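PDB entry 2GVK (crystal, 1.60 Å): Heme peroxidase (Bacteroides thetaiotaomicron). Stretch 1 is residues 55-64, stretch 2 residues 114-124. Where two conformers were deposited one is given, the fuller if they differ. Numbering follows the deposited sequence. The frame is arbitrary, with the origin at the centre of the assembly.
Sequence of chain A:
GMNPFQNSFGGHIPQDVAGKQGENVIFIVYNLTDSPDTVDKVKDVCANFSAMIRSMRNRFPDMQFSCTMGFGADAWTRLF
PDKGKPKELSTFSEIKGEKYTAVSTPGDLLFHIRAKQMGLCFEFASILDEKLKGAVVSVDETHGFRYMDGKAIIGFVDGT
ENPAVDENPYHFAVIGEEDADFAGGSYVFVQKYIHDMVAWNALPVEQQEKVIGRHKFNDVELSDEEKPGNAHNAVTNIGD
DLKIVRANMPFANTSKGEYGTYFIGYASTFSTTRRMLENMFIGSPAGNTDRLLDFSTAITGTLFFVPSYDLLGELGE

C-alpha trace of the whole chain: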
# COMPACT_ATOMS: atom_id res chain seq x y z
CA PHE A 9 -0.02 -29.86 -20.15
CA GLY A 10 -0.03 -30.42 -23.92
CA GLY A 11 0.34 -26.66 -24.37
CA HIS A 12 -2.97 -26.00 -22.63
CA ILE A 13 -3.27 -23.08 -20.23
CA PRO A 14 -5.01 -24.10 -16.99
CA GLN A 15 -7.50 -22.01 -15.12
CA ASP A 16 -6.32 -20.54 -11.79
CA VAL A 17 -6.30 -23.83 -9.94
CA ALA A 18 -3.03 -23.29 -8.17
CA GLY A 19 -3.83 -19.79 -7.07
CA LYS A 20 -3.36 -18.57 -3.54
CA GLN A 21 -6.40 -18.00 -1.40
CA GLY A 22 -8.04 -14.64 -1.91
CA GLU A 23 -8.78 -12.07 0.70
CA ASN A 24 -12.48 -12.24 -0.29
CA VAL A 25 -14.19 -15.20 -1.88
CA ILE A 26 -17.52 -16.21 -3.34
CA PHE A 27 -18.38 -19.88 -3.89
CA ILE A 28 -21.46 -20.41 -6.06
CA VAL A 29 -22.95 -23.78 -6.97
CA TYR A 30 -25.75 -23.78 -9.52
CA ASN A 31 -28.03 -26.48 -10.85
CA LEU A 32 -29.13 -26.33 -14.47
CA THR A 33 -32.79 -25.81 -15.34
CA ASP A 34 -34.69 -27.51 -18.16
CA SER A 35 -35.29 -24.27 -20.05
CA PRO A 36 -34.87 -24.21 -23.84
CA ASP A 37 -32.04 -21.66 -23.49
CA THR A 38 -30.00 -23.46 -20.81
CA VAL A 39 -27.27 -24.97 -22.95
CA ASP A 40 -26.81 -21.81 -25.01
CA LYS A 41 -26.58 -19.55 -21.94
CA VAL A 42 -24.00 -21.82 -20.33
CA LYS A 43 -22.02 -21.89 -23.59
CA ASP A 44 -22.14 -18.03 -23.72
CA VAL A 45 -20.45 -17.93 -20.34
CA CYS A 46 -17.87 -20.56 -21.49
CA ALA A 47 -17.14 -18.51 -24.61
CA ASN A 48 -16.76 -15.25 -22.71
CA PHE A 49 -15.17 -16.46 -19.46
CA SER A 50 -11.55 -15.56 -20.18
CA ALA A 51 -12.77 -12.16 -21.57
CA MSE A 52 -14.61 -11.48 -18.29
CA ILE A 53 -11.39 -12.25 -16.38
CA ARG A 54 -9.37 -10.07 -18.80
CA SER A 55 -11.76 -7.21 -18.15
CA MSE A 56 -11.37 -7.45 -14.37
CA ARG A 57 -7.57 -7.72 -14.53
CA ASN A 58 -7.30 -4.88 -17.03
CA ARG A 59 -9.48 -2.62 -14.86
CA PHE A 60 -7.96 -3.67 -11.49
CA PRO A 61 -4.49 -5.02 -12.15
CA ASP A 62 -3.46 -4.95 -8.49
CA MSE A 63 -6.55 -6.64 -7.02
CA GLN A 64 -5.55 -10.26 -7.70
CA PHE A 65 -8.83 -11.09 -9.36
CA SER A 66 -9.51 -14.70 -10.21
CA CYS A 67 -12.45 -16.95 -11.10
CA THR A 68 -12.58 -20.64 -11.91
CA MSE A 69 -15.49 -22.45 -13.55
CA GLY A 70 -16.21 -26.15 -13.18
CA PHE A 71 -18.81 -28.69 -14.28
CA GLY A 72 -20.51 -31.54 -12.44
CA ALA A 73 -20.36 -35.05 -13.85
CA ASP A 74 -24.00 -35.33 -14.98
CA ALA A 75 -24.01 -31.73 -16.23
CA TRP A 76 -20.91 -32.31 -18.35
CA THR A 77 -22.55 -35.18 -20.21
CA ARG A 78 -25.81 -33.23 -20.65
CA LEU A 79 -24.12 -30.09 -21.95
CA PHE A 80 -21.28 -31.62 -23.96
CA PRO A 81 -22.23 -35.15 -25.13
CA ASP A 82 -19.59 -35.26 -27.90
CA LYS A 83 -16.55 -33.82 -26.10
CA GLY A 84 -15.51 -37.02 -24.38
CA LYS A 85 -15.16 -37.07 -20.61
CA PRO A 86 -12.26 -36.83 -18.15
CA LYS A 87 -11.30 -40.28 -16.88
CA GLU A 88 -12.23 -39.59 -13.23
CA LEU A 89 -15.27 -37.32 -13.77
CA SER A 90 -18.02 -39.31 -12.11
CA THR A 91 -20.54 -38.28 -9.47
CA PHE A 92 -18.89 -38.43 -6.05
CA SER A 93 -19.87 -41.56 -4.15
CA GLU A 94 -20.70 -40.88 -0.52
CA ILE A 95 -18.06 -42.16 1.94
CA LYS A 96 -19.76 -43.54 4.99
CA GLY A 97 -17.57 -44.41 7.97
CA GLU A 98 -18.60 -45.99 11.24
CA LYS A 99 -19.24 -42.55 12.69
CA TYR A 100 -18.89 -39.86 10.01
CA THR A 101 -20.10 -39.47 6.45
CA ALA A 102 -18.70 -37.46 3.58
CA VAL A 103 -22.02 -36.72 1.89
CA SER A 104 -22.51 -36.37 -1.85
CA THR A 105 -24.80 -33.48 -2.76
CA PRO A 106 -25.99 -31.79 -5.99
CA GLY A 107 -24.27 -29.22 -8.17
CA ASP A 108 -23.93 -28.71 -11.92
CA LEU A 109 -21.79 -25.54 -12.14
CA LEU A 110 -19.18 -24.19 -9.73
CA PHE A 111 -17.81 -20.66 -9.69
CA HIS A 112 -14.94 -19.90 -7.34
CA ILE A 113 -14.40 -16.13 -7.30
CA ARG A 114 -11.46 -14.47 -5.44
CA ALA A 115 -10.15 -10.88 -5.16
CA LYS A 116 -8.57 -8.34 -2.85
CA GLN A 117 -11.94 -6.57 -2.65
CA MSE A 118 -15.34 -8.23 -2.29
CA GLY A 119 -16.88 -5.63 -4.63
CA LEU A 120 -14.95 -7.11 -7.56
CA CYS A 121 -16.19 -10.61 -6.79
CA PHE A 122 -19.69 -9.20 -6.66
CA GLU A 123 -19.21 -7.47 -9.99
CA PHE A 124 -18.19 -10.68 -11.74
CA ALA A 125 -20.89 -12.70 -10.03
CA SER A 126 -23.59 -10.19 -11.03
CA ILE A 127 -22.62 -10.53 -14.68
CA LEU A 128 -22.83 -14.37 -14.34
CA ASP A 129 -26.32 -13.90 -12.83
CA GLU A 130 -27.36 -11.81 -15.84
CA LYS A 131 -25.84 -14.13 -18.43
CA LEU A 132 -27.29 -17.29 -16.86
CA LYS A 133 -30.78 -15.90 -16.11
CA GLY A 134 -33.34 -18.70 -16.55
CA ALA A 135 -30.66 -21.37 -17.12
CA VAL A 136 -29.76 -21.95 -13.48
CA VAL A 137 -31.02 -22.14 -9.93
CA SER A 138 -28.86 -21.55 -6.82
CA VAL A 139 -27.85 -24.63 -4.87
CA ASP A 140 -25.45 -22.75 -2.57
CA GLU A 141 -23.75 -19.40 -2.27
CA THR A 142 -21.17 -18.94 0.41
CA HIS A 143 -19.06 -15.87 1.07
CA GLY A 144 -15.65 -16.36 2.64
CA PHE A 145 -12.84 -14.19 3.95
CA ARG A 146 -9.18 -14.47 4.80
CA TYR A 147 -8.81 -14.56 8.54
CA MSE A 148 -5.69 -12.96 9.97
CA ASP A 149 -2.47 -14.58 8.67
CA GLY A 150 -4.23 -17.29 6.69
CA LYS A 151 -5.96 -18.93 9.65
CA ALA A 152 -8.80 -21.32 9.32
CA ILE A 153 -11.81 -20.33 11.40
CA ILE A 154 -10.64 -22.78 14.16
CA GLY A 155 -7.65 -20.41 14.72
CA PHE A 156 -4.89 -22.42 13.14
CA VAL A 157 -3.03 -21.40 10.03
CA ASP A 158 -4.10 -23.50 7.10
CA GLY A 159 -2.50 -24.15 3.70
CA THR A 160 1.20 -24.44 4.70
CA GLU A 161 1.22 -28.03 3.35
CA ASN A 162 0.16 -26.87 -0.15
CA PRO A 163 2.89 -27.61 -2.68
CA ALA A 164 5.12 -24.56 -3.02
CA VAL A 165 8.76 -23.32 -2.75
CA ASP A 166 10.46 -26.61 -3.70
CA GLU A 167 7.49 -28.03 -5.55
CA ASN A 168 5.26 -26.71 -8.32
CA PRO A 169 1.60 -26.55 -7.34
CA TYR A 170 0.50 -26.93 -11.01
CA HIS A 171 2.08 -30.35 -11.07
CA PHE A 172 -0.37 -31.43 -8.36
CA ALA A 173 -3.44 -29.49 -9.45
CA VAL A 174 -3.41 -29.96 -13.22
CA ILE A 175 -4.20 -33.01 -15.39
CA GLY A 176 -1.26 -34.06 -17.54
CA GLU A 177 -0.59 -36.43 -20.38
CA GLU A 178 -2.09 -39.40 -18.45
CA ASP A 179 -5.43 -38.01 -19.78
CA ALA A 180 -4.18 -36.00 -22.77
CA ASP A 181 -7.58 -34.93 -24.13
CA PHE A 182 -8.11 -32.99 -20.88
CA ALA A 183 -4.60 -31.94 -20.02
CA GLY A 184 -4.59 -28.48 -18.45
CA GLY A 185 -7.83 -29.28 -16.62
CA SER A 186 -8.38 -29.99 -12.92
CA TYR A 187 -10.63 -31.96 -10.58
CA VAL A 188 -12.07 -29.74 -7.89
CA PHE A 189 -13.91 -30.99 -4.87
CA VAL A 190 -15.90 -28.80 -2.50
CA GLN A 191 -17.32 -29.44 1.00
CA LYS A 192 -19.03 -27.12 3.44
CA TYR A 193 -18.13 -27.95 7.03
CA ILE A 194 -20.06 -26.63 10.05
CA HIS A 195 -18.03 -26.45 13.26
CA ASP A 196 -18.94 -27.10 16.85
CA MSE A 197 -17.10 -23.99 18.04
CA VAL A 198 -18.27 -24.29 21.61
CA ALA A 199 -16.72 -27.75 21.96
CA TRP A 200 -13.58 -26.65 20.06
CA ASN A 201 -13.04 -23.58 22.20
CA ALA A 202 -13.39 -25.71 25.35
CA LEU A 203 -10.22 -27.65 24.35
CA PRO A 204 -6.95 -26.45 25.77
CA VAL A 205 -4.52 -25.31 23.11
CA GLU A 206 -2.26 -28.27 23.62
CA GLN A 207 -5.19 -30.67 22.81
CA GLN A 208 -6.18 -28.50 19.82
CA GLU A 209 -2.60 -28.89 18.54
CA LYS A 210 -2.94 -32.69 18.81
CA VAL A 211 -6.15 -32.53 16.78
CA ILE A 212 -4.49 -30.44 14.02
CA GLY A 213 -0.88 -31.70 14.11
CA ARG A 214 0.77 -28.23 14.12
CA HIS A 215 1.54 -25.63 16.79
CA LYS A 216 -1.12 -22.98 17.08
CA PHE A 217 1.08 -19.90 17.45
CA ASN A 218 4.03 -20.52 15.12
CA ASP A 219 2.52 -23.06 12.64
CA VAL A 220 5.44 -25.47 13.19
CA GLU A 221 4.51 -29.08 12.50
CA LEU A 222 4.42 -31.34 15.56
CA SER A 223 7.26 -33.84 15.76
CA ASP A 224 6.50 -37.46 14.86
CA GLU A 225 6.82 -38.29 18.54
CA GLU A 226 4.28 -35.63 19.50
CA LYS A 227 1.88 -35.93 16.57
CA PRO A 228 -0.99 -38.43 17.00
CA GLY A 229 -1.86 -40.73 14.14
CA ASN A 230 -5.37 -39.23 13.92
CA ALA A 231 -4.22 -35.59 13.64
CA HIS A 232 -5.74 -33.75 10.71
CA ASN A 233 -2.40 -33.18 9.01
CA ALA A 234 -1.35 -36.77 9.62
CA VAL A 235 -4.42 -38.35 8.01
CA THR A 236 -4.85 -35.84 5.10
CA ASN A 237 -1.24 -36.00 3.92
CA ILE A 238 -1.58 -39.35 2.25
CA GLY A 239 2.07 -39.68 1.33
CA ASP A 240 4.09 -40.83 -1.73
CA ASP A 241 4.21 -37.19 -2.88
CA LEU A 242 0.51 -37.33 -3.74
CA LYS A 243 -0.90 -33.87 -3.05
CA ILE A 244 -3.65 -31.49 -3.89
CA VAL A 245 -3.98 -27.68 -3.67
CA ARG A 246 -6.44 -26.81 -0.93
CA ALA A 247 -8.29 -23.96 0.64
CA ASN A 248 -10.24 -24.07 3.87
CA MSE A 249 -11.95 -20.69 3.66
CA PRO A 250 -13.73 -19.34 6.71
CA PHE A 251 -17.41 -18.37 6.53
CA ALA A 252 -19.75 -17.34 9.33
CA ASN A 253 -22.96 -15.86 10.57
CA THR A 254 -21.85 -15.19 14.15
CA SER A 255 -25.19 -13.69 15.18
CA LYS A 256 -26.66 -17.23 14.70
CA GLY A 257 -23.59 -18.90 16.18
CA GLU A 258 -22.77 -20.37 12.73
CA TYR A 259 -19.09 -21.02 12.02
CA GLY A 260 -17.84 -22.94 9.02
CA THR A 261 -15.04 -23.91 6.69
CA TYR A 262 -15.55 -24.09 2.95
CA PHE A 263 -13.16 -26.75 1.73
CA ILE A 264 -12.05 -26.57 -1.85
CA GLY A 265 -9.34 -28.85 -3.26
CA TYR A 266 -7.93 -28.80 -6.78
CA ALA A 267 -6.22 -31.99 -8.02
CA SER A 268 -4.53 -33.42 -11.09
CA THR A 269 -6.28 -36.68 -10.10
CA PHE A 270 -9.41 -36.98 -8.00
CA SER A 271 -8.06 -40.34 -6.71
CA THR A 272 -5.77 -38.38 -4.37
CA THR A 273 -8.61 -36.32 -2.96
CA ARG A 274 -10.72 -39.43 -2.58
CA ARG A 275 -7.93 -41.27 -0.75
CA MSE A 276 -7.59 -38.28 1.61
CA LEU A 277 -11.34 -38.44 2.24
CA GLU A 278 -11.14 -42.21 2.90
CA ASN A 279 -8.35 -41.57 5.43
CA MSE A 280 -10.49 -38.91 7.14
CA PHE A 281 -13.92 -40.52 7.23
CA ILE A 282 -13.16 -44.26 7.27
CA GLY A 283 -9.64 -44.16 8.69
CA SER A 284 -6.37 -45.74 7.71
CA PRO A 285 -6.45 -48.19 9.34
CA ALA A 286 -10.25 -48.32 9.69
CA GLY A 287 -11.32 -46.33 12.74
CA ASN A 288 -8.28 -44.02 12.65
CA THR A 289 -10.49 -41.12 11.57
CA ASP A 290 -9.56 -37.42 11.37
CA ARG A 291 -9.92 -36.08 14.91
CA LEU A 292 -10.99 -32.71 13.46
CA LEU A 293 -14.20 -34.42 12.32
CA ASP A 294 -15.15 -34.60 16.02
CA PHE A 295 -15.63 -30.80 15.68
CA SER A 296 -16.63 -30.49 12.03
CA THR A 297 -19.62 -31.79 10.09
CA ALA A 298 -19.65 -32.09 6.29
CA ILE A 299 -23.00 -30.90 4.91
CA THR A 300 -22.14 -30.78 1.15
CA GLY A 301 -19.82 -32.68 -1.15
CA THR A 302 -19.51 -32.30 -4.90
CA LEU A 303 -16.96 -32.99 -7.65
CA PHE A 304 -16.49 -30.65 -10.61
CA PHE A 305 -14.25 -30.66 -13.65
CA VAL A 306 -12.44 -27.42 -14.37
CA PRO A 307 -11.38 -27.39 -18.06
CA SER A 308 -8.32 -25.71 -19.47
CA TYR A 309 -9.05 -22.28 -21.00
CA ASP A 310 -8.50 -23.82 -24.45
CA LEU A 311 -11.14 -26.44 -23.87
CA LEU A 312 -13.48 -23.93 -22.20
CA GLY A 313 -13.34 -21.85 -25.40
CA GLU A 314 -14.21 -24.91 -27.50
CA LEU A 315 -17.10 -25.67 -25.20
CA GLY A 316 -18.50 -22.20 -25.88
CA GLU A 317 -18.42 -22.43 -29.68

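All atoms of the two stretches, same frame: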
# COMPACT_ATOMS: atom_id res chain seq x y z
N SER A 55 -11.17 -8.49 -18.49
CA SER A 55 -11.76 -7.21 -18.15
C SER A 55 -11.43 -6.81 -16.71
O SER A 55 -10.90 -5.70 -16.45
CB SER A 55 -13.27 -7.26 -18.37
OG SER A 55 -13.88 -6.04 -17.99
N MSE A 56 -11.64 -7.72 -15.77
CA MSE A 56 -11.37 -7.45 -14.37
C MSE A 56 -9.91 -7.12 -14.14
O MSE A 56 -9.59 -6.21 -13.39
CB MSE A 56 -11.75 -8.62 -13.50
CG MSE A 56 -13.18 -8.99 -13.54
SE MSE A 56 -14.38 -7.56 -12.98
CE MSE A 56 -13.63 -7.15 -11.36
N ARG A 57 -9.02 -7.90 -14.74
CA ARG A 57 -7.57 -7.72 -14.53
C ARG A 57 -7.04 -6.48 -15.23
O ARG A 57 -6.10 -5.85 -14.75
CB ARG A 57 -6.82 -8.95 -14.96
CG ARG A 57 -7.04 -10.11 -14.03
CD ARG A 57 -6.22 -11.26 -14.38
NE ARG A 57 -6.53 -12.37 -13.54
CZ ARG A 57 -6.15 -13.63 -13.76
NH1 ARG A 57 -5.38 -13.93 -14.79
NH2 ARG A 57 -6.53 -14.59 -12.91
N ASN A 58 -7.65 -6.10 -16.34
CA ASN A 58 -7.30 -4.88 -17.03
C ASN A 58 -7.73 -3.65 -16.21
O ASN A 58 -6.99 -2.72 -16.05
CB ASN A 58 -7.97 -4.86 -18.41
CG ASN A 58 -7.70 -3.60 -19.16
OD1 ASN A 58 -6.58 -3.16 -19.24
ND2 ASN A 58 -8.76 -3.03 -19.78
N ARG A 59 -8.93 -3.73 -15.63
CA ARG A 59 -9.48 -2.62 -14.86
C ARG A 59 -8.81 -2.48 -13.49
O ARG A 59 -8.61 -1.38 -13.01
CB ARG A 59 -10.98 -2.81 -14.68
CG ARG A 59 -11.78 -2.74 -15.96
CD ARG A 59 -13.23 -3.18 -15.73
NE ARG A 59 -13.93 -2.27 -14.83
CZ ARG A 59 -15.12 -2.51 -14.26
NH1 ARG A 59 -15.74 -3.66 -14.46
NH2 ARG A 59 -15.68 -1.61 -13.46
N PHE A 60 -8.48 -3.62 -12.87
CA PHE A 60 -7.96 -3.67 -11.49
C PHE A 60 -6.74 -4.58 -11.40
O PHE A 60 -6.78 -5.63 -10.78
CB PHE A 60 -9.05 -4.18 -10.56
CG PHE A 60 -10.39 -3.49 -10.76
CD1 PHE A 60 -10.60 -2.23 -10.29
CD2 PHE A 60 -11.41 -4.11 -11.46
CE1 PHE A 60 -11.84 -1.56 -10.53
CE2 PHE A 60 -12.62 -3.47 -11.69
CZ PHE A 60 -12.81 -2.18 -11.22
N PRO A 61 -5.66 -4.16 -12.03
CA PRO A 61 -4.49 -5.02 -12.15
C PRO A 61 -3.82 -5.40 -10.84
O PRO A 61 -3.07 -6.35 -10.81
CB PRO A 61 -3.54 -4.18 -13.02
CG PRO A 61 -4.05 -2.79 -12.94
CD PRO A 61 -5.50 -2.88 -12.72
N ASP A 62 -4.09 -4.67 -9.76
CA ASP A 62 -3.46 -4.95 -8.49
C ASP A 62 -4.37 -5.66 -7.50
O ASP A 62 -3.97 -5.90 -6.36
CB ASP A 62 -2.96 -3.66 -7.88
CG ASP A 62 -1.85 -3.03 -8.68
OD1 ASP A 62 -1.25 -3.74 -9.53
OD2 ASP A 62 -1.55 -1.85 -8.44
N MSE A 63 -5.56 -6.06 -7.94
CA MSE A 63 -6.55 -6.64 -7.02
C MSE A 63 -6.61 -8.18 -7.04
O MSE A 63 -7.51 -8.78 -6.45
CB MSE A 63 -7.93 -6.06 -7.32
CG MSE A 63 -8.03 -4.59 -7.10
SE MSE A 63 -7.79 -4.09 -5.22
CE MSE A 63 -5.99 -3.51 -5.25
N GLN A 64 -5.67 -8.80 -7.73
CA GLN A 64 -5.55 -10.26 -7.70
C GLN A 64 -6.87 -10.97 -8.00
O GLN A 64 -7.22 -11.97 -7.37
CB GLN A 64 -5.02 -10.70 -6.34
CG GLN A 64 -3.76 -9.98 -5.94
CD GLN A 64 -3.07 -10.59 -4.74
OE1 GLN A 64 -3.71 -10.98 -3.75
NE2 GLN A 64 -1.74 -10.60 -4.77
N ARG A 114 -12.43 -14.99 -6.44
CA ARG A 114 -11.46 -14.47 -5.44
C ARG A 114 -10.98 -13.08 -5.87
O ARG A 114 -10.67 -12.87 -7.02
CB ARG A 114 -10.23 -15.40 -5.38
CG ARG A 114 -10.47 -16.76 -4.83
CD ARG A 114 -9.22 -17.64 -4.90
NE ARG A 114 -9.12 -18.31 -6.21
CZ ARG A 114 -8.32 -19.35 -6.45
NH1 ARG A 114 -7.57 -19.86 -5.49
NH2 ARG A 114 -8.31 -19.91 -7.67
N ALA A 115 -10.79 -12.17 -4.89
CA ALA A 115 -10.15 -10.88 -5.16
C ALA A 115 -9.77 -10.18 -3.88
O ALA A 115 -10.27 -10.52 -2.80
CB ALA A 115 -11.06 -9.99 -5.98
N LYS A 116 -8.98 -9.14 -4.02
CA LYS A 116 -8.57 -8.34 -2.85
C LYS A 116 -9.71 -7.50 -2.30
O LYS A 116 -9.63 -7.03 -1.15
CB LYS A 116 -7.35 -7.45 -3.20
CG LYS A 116 -6.05 -8.23 -3.21
CD LYS A 116 -4.84 -7.32 -3.30
N GLN A 117 -10.74 -7.29 -3.10
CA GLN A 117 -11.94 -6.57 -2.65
C GLN A 117 -13.18 -7.36 -3.01
O GLN A 117 -13.30 -7.85 -4.10
CB GLN A 117 -12.01 -5.21 -3.30
CG GLN A 117 -10.94 -4.28 -2.85
CD GLN A 117 -11.14 -2.89 -3.41
OE1 GLN A 117 -11.96 -2.67 -4.33
NE2 GLN A 117 -10.39 -1.93 -2.88
N MSE A 118 -14.11 -7.47 -2.07
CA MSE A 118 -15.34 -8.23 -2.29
C MSE A 118 -16.20 -7.62 -3.40
O MSE A 118 -16.89 -8.35 -4.11
CB MSE A 118 -16.15 -8.34 -1.01
CG MSE A 118 -17.44 -9.08 -1.17
SE MSE A 118 -17.17 -10.92 -1.81
CE MSE A 118 -17.21 -11.87 -0.08
N GLY A 119 -16.11 -6.31 -3.60
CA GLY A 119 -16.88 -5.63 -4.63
C GLY A 119 -16.57 -6.14 -6.04
O GLY A 119 -17.46 -6.18 -6.91
N LEU A 120 -15.34 -6.56 -6.25
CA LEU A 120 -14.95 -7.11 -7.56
C LEU A 120 -15.51 -8.49 -7.77
O LEU A 120 -15.91 -8.84 -8.88
CB LEU A 120 -13.43 -7.10 -7.71
CG LEU A 120 -12.75 -5.74 -7.55
CD1 LEU A 120 -11.27 -5.87 -7.87
CD2 LEU A 120 -13.37 -4.68 -8.42
N CYS A 121 -15.56 -9.29 -6.71
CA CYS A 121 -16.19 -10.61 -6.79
C CYS A 121 -17.65 -10.44 -7.09
O CYS A 121 -18.20 -11.14 -7.94
CB CYS A 121 -16.01 -11.39 -5.49
SG CYS A 121 -14.24 -11.70 -5.05
N PHE A 122 -18.28 -9.49 -6.40
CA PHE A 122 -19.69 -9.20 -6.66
C PHE A 122 -19.91 -8.80 -8.10
O PHE A 122 -20.83 -9.27 -8.74
CB PHE A 122 -20.22 -8.07 -5.74
CG PHE A 122 -21.48 -7.44 -6.23
CD1 PHE A 122 -22.69 -8.08 -6.07
CD2 PHE A 122 -21.44 -6.24 -6.94
CE1 PHE A 122 -23.84 -7.53 -6.59
CE2 PHE A 122 -22.60 -5.67 -7.43
CZ PHE A 122 -23.80 -6.34 -7.28
N GLU A 123 -19.06 -7.95 -8.62
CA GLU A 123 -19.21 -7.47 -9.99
C GLU A 123 -19.26 -8.65 -10.98
O GLU A 123 -20.19 -8.77 -11.80
CB GLU A 123 -18.05 -6.52 -10.34
CG GLU A 123 -17.99 -6.09 -11.80
CD GLU A 123 -18.92 -4.98 -12.11
OE1 GLU A 123 -19.92 -4.81 -11.36
OE2 GLU A 123 -18.64 -4.23 -13.07
N PHE A 124 -18.28 -9.52 -10.88
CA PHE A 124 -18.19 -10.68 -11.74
C PHE A 124 -19.41 -11.59 -11.56
O PHE A 124 -20.04 -12.01 -12.53
CB PHE A 124 -16.90 -11.45 -11.41
CG PHE A 124 -16.48 -12.45 -12.48
CD1 PHE A 124 -17.00 -13.72 -12.51
CD2 PHE A 124 -15.52 -12.09 -13.46
CE1 PHE A 124 -16.59 -14.64 -13.46
CE2 PHE A 124 -15.11 -12.99 -14.39
CZ PHE A 124 -15.62 -14.28 -14.39
O HOH W 1 -18.57 -1.20 -12.62

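Stretch 2 enters the contact as the end of a strand. Arg 114 takes little part: its carbonyl O lies 3.6 Å from Gln 64 O, and its CA-to-CB bond points sideways. Ala 115 makes its closest contacts through CA. Its CA is 3.6 Å from Met 63 O and 3.8 Å from Gln 64 O.

Lys 116 makes the one backbone hydrogen bond between the stretches. Its N donates to Met 63 O at 2.9 Å, with an N-H...O angle of 159°. This bond joins the residue just after the strand to the last residue of the turn that runs from Phe 60 to Met 63. That turn is type I and is closed by its own bond, from Met 63 N to Phe 60 O at 3.1 Å. The CB of Lys 116 points toward stretch 1 and sits 3.9 Å from Met 63 SE. Further out, its CD lies 3.5 Å from Asp 62 O, and its CG lies 3.7 Å from Gln 64 OE1. The aliphatic part of the lysine thus covers the turn; CE and NZ are not modelled. Gln 117 adds a smaller contact, its CG 3.9 Å from Met 63 SE. Both Met 63 and Met 56 are selenomethionine.

The helix of stretch 2 follows. Its axis runs at 147° to that of helix 55-59, so the two are closer to antiparallel than to parallel. The axes come no nearer than 11.6 Å, and side chains fill the space between them. Leu 120 is central here and touches three residues. Its CD1 is 3.4 Å from Met 63 CB. Its CD2 lies over one face of the Phe 60 ring, 3.6 Å from the ring centroid and 13° off the normal, a CH-pi contact. Its CB meets Met 56 CE at 3.7 Å.

Glu 123, one helical turn after Leu 120, points toward stretch 1. Its OE2 forms a salt bridge with Arg 59 NH1 at 3.3 Å. The bond is long but straight, with an N-H...O angle of 180°, and the carboxylate oxygen lies near the guanidinium plane. A water supports the pair: it accepts from Arg 59 NH2 at 3.0 Å and donates to Glu 123 OE2 at 3.1 Å. The CG of Glu 123 also lies 4.1 Å from Met 56 SE.

Phe 124 ends the contact. Met 56 CG approaches the edge of its ring, 3.9 Å from CD2.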